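Local atomic coordinates of isomaltodextranase (Arthrobacter globiformis, PDB entry 5AWO), a protein that hydrolyses alpha-1,6-glucosidic linkages in dextran-type polysaccharides, removing successive isomaltose units from the non-reducing ends of the chains. Residues A78-T90 and T97-Y109. Sequence-based numbering, arbitrary orientation.
With ACT (acetate ion), chain C.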
loop_
_atom_site.group_PDB
_atom_site.type_symbol
_atom_site.label_atom_id
_atom_site.label_comp_id
_atom_site.label_asym_id
_atom_site.label_seq_id
_atom_site.Cartn_x
_atom_site.Cartn_y
_atom_site.Cartn_z
ATOM N N ALA A 78 0.520 -18.213 -2.693
ATOM C CA ALA A 78 -0.576 -18.594 -3.568
ATOM C C ALA A 78 -1.856 -18.211 -2.859
ATOM O O ALA A 78 -2.136 -18.701 -1.744
ATOM C CB ALA A 78 -0.563 -20.081 -3.854
ATOM N N CYS A 79 -2.604 -17.284 -3.445
ATOM C CA CYS A 79 -3.744 -16.655 -2.777
ATOM C C CYS A 79 -5.062 -17.020 -3.421
ATOM O O CYS A 79 -5.211 -16.944 -4.650
ATOM C CB CYS A 79 -3.579 -15.140 -2.829
ATOM S SG CYS A 79 -4.732 -14.147 -1.821
ATOM N N THR A 80 -6.029 -17.434 -2.618
ATOM C CA THR A 80 -7.369 -17.651 -3.106
ATOM C C THR A 80 -8.076 -16.317 -3.373
ATOM O O THR A 80 -7.537 -15.234 -3.176
ATOM C CB THR A 80 -8.167 -18.537 -2.124
ATOM O OG1 THR A 80 -8.332 -17.847 -0.880
ATOM C CG2 THR A 80 -7.445 -19.854 -1.859
ATOM N N ASP A 81 -9.302 -16.433 -3.871
ATOM C CA ASP A 81 -10.114 -15.270 -4.177
ATOM C C ASP A 81 -11.583 -15.549 -3.866
ATOM O O ASP A 81 -11.877 -16.314 -2.925
ATOM C CB ASP A 81 -9.862 -14.795 -5.624
ATOM C CG ASP A 81 -10.145 -13.313 -5.792
ATOM O OD1 ASP A 81 -9.417 -12.487 -5.200
ATOM O OD2 ASP A 81 -11.150 -13.023 -6.496
ATOM N N GLY A 82 -12.514 -14.891 -4.544
ATOM C CA GLY A 82 -13.919 -15.006 -4.279
ATOM C C GLY A 82 -14.552 -16.262 -4.837
ATOM O O GLY A 82 -13.898 -17.296 -4.917
ATOM N N TRP A 83 -15.832 -16.163 -5.180
ATOM C CA TRP A 83 -16.645 -17.305 -5.546
ATOM C C TRP A 83 -16.650 -18.284 -4.370
ATOM O O TRP A 83 -16.432 -19.477 -4.561
ATOM C CB TRP A 83 -16.170 -17.958 -6.859
ATOM C CG TRP A 83 -16.367 -17.022 -8.002
ATOM C CD1 TRP A 83 -17.446 -16.966 -8.833
ATOM C CD2 TRP A 83 -15.479 -15.985 -8.425
ATOM N NE1 TRP A 83 -17.289 -15.958 -9.763
ATOM C CE2 TRP A 83 -16.089 -15.343 -9.530
ATOM C CE3 TRP A 83 -14.238 -15.524 -7.983
ATOM C CZ2 TRP A 83 -15.505 -14.253 -10.179
ATOM C CZ3 TRP A 83 -13.647 -14.427 -8.654
ATOM C CH2 TRP A 83 -14.282 -13.823 -9.735
ATOM N N ILE A 84 -16.892 -17.746 -3.170
ATOM C CA ILE A 84 -16.875 -18.524 -1.914
ATOM C C ILE A 84 -18.226 -18.819 -1.294
ATOM O O ILE A 84 -18.292 -19.384 -0.187
ATOM C CB ILE A 84 -15.855 -17.986 -0.864
ATOM C CG1 ILE A 84 -15.993 -16.478 -0.573
ATOM C CG2 ILE A 84 -14.438 -18.298 -1.308
ATOM C CD1 ILE A 84 -17.342 -16.030 -0.073
ATOM N N GLU A 85 -19.315 -18.501 -1.975
ATOM C CA GLU A 85 -20.627 -18.861 -1.402
ATOM C C GLU A 85 -20.747 -20.385 -1.250
ATOM O O GLU A 85 -21.426 -20.865 -0.320
ATOM C CB GLU A 85 -21.785 -18.209 -2.166
ATOM C CG GLU A 85 -21.912 -16.722 -1.857
ATOM C CD GLU A 85 -23.204 -16.099 -2.386
ATOM O OE1 GLU A 85 -23.882 -16.770 -3.186
ATOM O OE2 GLU A 85 -23.542 -14.937 -2.030
ATOM N N GLY A 86 -20.048 -21.136 -2.083
ATOM C CA GLY A 86 -20.009 -22.595 -2.011
ATOM C C GLY A 86 -18.964 -23.163 -1.062
ATOM O O GLY A 86 -18.674 -24.359 -1.087
ATOM N N SER A 87 -18.377 -22.301 -0.226
ATOM C CA SER A 87 -17.561 -22.770 0.900
ATOM C C SER A 87 -18.432 -22.718 2.155
ATOM O O SER A 87 -18.473 -21.694 2.834
ATOM C CB SER A 87 -16.321 -21.901 1.058
ATOM O OG SER A 87 -15.471 -22.391 2.071
ATOM N N SER A 88 -19.142 -23.819 2.442
ATOM C CA SER A 88 -20.119 -23.848 3.529
ATOM C C SER A 88 -19.682 -24.651 4.727
ATOM O O SER A 88 -20.219 -24.435 5.811
ATOM C CB SER A 88 -21.474 -24.390 3.035
ATOM O OG SER A 88 -21.468 -25.803 2.846
ATOM N N ARG A 89 -18.761 -25.588 4.544
ATOM C CA ARG A 89 -18.307 -26.407 5.675
ATOM C C ARG A 89 -17.533 -25.529 6.641
ATOM O O ARG A 89 -16.673 -24.743 6.202
ATOM C CB ARG A 89 -17.424 -27.544 5.201
ATOM C CG ARG A 89 -18.147 -28.557 4.312
ATOM C CD ARG A 89 -17.245 -29.659 3.781
ATOM N NE ARG A 89 -16.193 -29.154 2.893
ATOM C CZ ARG A 89 -15.417 -29.910 2.115
ATOM N NH1 ARG A 89 -15.586 -31.226 2.067
ATOM N NH2 ARG A 89 -14.484 -29.335 1.353
ATOM N N THR A 90 -17.820 -25.639 7.950
ATOM C CA THR A 90 -17.107 -24.846 8.935
ATOM C C THR A 90 -16.692 -25.675 10.151
ATOM O O THR A 90 -17.204 -26.785 10.376
ATOM C CB THR A 90 -17.946 -23.655 9.412
ATOM O OG1 THR A 90 -19.163 -24.121 10.010
ATOM C CG2 THR A 90 -18.246 -22.687 8.266
ATOM N N THR A 97 -13.588 -24.373 6.559
ATOM C CA THR A 97 -12.494 -25.336 6.596
ATOM C C THR A 97 -11.713 -25.486 5.292
ATOM O O THR A 97 -10.612 -26.010 5.302
ATOM C CB THR A 97 -13.013 -26.720 7.018
ATOM O OG1 THR A 97 -14.019 -27.128 6.098
ATOM C CG2 THR A 97 -13.585 -26.683 8.422
ATOM N N SER A 98 -12.259 -25.016 4.175
ATOM C CA SER A 98 -11.540 -25.105 2.904
ATOM C C SER A 98 -12.005 -23.999 1.970
ATOM O O SER A 98 -12.865 -23.204 2.331
ATOM C CB SER A 98 -11.716 -26.479 2.260
ATOM O OG SER A 98 -10.792 -26.647 1.193
ATOM N N TYR A 99 -11.456 -23.977 0.749
ATOM C CA TYR A 99 -11.848 -22.956 -0.224
ATOM C C TYR A 99 -13.236 -23.199 -0.833
ATOM O O TYR A 99 -13.976 -22.260 -1.113
ATOM C CB TYR A 99 -10.797 -22.820 -1.335
ATOM C CG TYR A 99 -11.303 -21.987 -2.486
ATOM C CD1 TYR A 99 -11.415 -20.608 -2.387
ATOM C CD2 TYR A 99 -11.743 -22.583 -3.656
ATOM C CE1 TYR A 99 -11.922 -19.848 -3.442
ATOM C CE2 TYR A 99 -12.237 -21.827 -4.716
ATOM C CZ TYR A 99 -12.333 -20.458 -4.591
ATOM O OH TYR A 99 -12.863 -19.738 -5.631
ATOM N N ASN A 100 -13.593 -24.473 -1.026
ATOM C CA ASN A 100 -14.861 -24.838 -1.638
ATOM C C ASN A 100 -15.276 -26.228 -1.152
ATOM O O ASN A 100 -14.424 -27.047 -0.882
ATOM C CB ASN A 100 -14.716 -24.857 -3.173
ATOM C CG ASN A 100 -16.025 -25.112 -3.887
ATOM O OD1 ASN A 100 -16.325 -26.254 -4.301
ATOM N ND2 ASN A 100 -16.833 -24.079 -4.027
ATOM N N ASP A 101 -16.579 -26.459 -1.047
ATOM C CA ASP A 101 -17.095 -27.760 -0.579
ATOM C C ASP A 101 -16.652 -28.951 -1.452
ATOM O O ASP A 101 -16.705 -30.085 -0.977
ATOM C CB ASP A 101 -18.628 -27.736 -0.472
ATOM C CG ASP A 101 -19.139 -26.877 0.670
ATOM O OD1 ASP A 101 -18.331 -26.411 1.510
ATOM O OD2 ASP A 101 -20.367 -26.653 0.692
ATOM N N SER A 102 -16.252 -28.707 -2.716
ATOM C CA SER A 102 -15.742 -29.776 -3.605
ATOM C C SER A 102 -14.332 -30.233 -3.268
ATOM O O SER A 102 -13.873 -31.285 -3.748
ATOM C CB SER A 102 -15.780 -29.347 -5.084
ATOM O OG SER A 102 -14.837 -28.315 -5.345
ATOM N N TRP A 103 -13.611 -29.438 -2.487
ATOM C CA TRP A 103 -12.209 -29.693 -2.180
ATOM C C TRP A 103 -12.134 -30.886 -1.222
ATOM O O TRP A 103 -12.943 -30.994 -0.298
ATOM C CB TRP A 103 -11.552 -28.449 -1.574
ATOM C CG TRP A 103 -11.202 -27.405 -2.611
ATOM C CD1 TRP A 103 -11.849 -27.155 -3.773
ATOM C CD2 TRP A 103 -10.086 -26.525 -2.562
ATOM N NE1 TRP A 103 -11.186 -26.173 -4.482
ATOM C CE2 TRP A 103 -10.104 -25.763 -3.753
ATOM C CE3 TRP A 103 -9.060 -26.305 -1.642
ATOM C CZ2 TRP A 103 -9.141 -24.784 -4.017
ATOM C CZ3 TRP A 103 -8.101 -25.338 -1.918
ATOM C CH2 TRP A 103 -8.165 -24.581 -3.099
ATOM N N GLN A 104 -11.163 -31.760 -1.460
ATOM C CA GLN A 104 -10.913 -32.916 -0.599
ATOM C C GLN A 104 -10.006 -32.600 0.574
ATOM O O GLN A 104 -9.926 -33.387 1.533
ATOM C CB GLN A 104 -10.306 -34.040 -1.440
ATOM C CG GLN A 104 -11.252 -34.561 -2.508
ATOM C CD GLN A 104 -10.631 -35.675 -3.343
ATOM O OE1 GLN A 104 -9.660 -35.455 -4.072
ATOM N NE2 GLN A 104 -11.192 -36.877 -3.245
ATOM N N HIS A 105 -9.302 -31.468 0.522
ATOM C CA HIS A 105 -8.346 -31.124 1.549
ATOM C C HIS A 105 -8.673 -29.768 2.128
ATOM O O HIS A 105 -9.191 -28.912 1.408
ATOM C CB HIS A 105 -6.940 -31.105 0.977
ATOM C CG HIS A 105 -6.557 -32.361 0.264
ATOM N ND1 HIS A 105 -6.193 -33.506 0.937
ATOM C CD2 HIS A 105 -6.471 -32.654 -1.057
ATOM C CE1 HIS A 105 -5.915 -34.457 0.063
ATOM N NE2 HIS A 105 -6.069 -33.965 -1.152
ATOM N N ASP A 106 -8.332 -29.579 3.401
ATOM C CA ASP A 106 -8.606 -28.369 4.147
ATOM C C ASP A 106 -7.473 -27.333 4.014
ATOM O O ASP A 106 -6.470 -27.555 3.313
ATOM C CB ASP A 106 -8.984 -28.684 5.628
ATOM C CG ASP A 106 -7.838 -29.239 6.457
ATOM O OD1 ASP A 106 -6.672 -29.247 6.018
ATOM O OD2 ASP A 106 -8.127 -29.643 7.611
ATOM N N TRP A 107 -7.644 -26.188 4.657
ATOM C CA TRP A 107 -6.663 -25.117 4.541
ATOM C C TRP A 107 -5.291 -25.565 5.044
ATOM O O TRP A 107 -4.270 -25.208 4.467
ATOM C CB TRP A 107 -7.104 -23.899 5.332
ATOM C CG TRP A 107 -8.315 -23.139 4.809
ATOM C CD1 TRP A 107 -9.492 -22.917 5.461
ATOM C CD2 TRP A 107 -8.408 -22.414 3.578
ATOM N NE1 TRP A 107 -10.333 -22.150 4.695
ATOM C CE2 TRP A 107 -9.683 -21.823 3.533
ATOM C CE3 TRP A 107 -7.550 -22.239 2.488
ATOM C CZ2 TRP A 107 -10.108 -21.038 2.452
ATOM C CZ3 TRP A 107 -7.970 -21.461 1.411
ATOM C CH2 TRP A 107 -9.241 -20.891 1.398
ATOM N N ALA A 108 -5.267 -26.355 6.125
ATOM C CA ALA A 108 -3.983 -26.765 6.714
ATOM C C ALA A 108 -3.218 -27.658 5.760
ATOM O O ALA A 108 -2.003 -27.523 5.619
ATOM C CB ALA A 108 -4.202 -27.491 8.034
ATOM N N TYR A 109 -3.910 -28.576 5.111
ATOM C CA TYR A 109 -3.283 -29.420 4.114
ATOM C C TYR A 109 -2.605 -28.563 3.049
ATOM O O TYR A 109 -1.445 -28.799 2.689
ATOM C CB TYR A 109 -4.275 -30.348 3.450
ATOM C CG TYR A 109 -3.659 -31.116 2.310
ATOM C CD1 TYR A 109 -3.631 -30.587 1.023
ATOM C CD2 TYR A 109 -3.086 -32.375 2.510
ATOM C CE1 TYR A 109 -3.075 -31.275 -0.032
ATOM C CE2 TYR A 109 -2.512 -33.073 1.454
ATOM C CZ TYR A 109 -2.506 -32.518 0.181
ATOM O OH TYR A 109 -1.948 -33.184 -0.899
HETATM C C ACT C . -18.476 -14.048 -3.179
HETATM O O ACT C . -19.588 -13.833 -3.668
HETATM O OXT ACT C . -17.979 -15.157 -3.267
HETATM C CH3 ACT C . -17.729 -12.924 -2.539
HETATM O O HOH W 1 -15.945 -21.688 -2.956
HETATM O O HOH W 2 -15.344 -24.520 3.822
HETATM O O HOH W 3 -15.579 -26.507 2.121
HETATM O O HOH W 4 -14.591 -33.308 0.562
#
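Tyr99 reaches Gly82 in the loop that leaves strand 77-79, one of the eight parallel strands of the TIM barrel of this glycoside hydrolase family 27 enzyme; the loop folds back on the approach to helix 107-116. At the buried, tightly packed end of this beta-to-alpha connection two aromatic side chains, Tyr99 and Trp107, meet small and aliphatic groups of the loop. Tyr99 OH, on a ring swung away from its own backbone N (chi1 168°), donates to Gly82 O at 2.7 Å, nearly in line with the C=O. A tyrosine suits the place because its ring also fills space: Ile84 CG2 lies 3.6 Å from Tyr99 CE1, the two side chains crossing nearly at right angles, and Thr80 CB packs obliquely against the ring. Thr80 turns its methyl CG2 to the in-plane edge of Trp107, while its hydroxyl bonds Tyr124 N. Next to Thr80, Asp81 places its side chain about 6 Å from that of Asp201, probably the catalytic nucleophile.

Toward solvent, polar groups and water take over. Asp101 grips the chain just beyond the Ile84-Ser87 turn: OD2 accepts from Ser88 OG at 2.6 Å, and OD1 receives Ser88 N and Arg89 N from opposite faces of the carboxylate plane. Serine's one-carbon side chain lets its hydroxyl and its own N-H meet one carboxylate. Replacing Asp101 by an alanine would probably leave both N-H groups and the hydroxyl without their acceptor, freeing Ser88 and Arg89 to shift. Arg89 NE forms a long, charge-only salt bridge with Asp101 OD1 (3.7 Å), which lies well out of the guanidinium plane; a water links the same two atoms. Bent at chi3 (-64°), the flexible chain directs Arg89 NH2 straight at Trp103 O, 2.8 Å away and within the guanidinium plane, with an N-H...O angle of 176°.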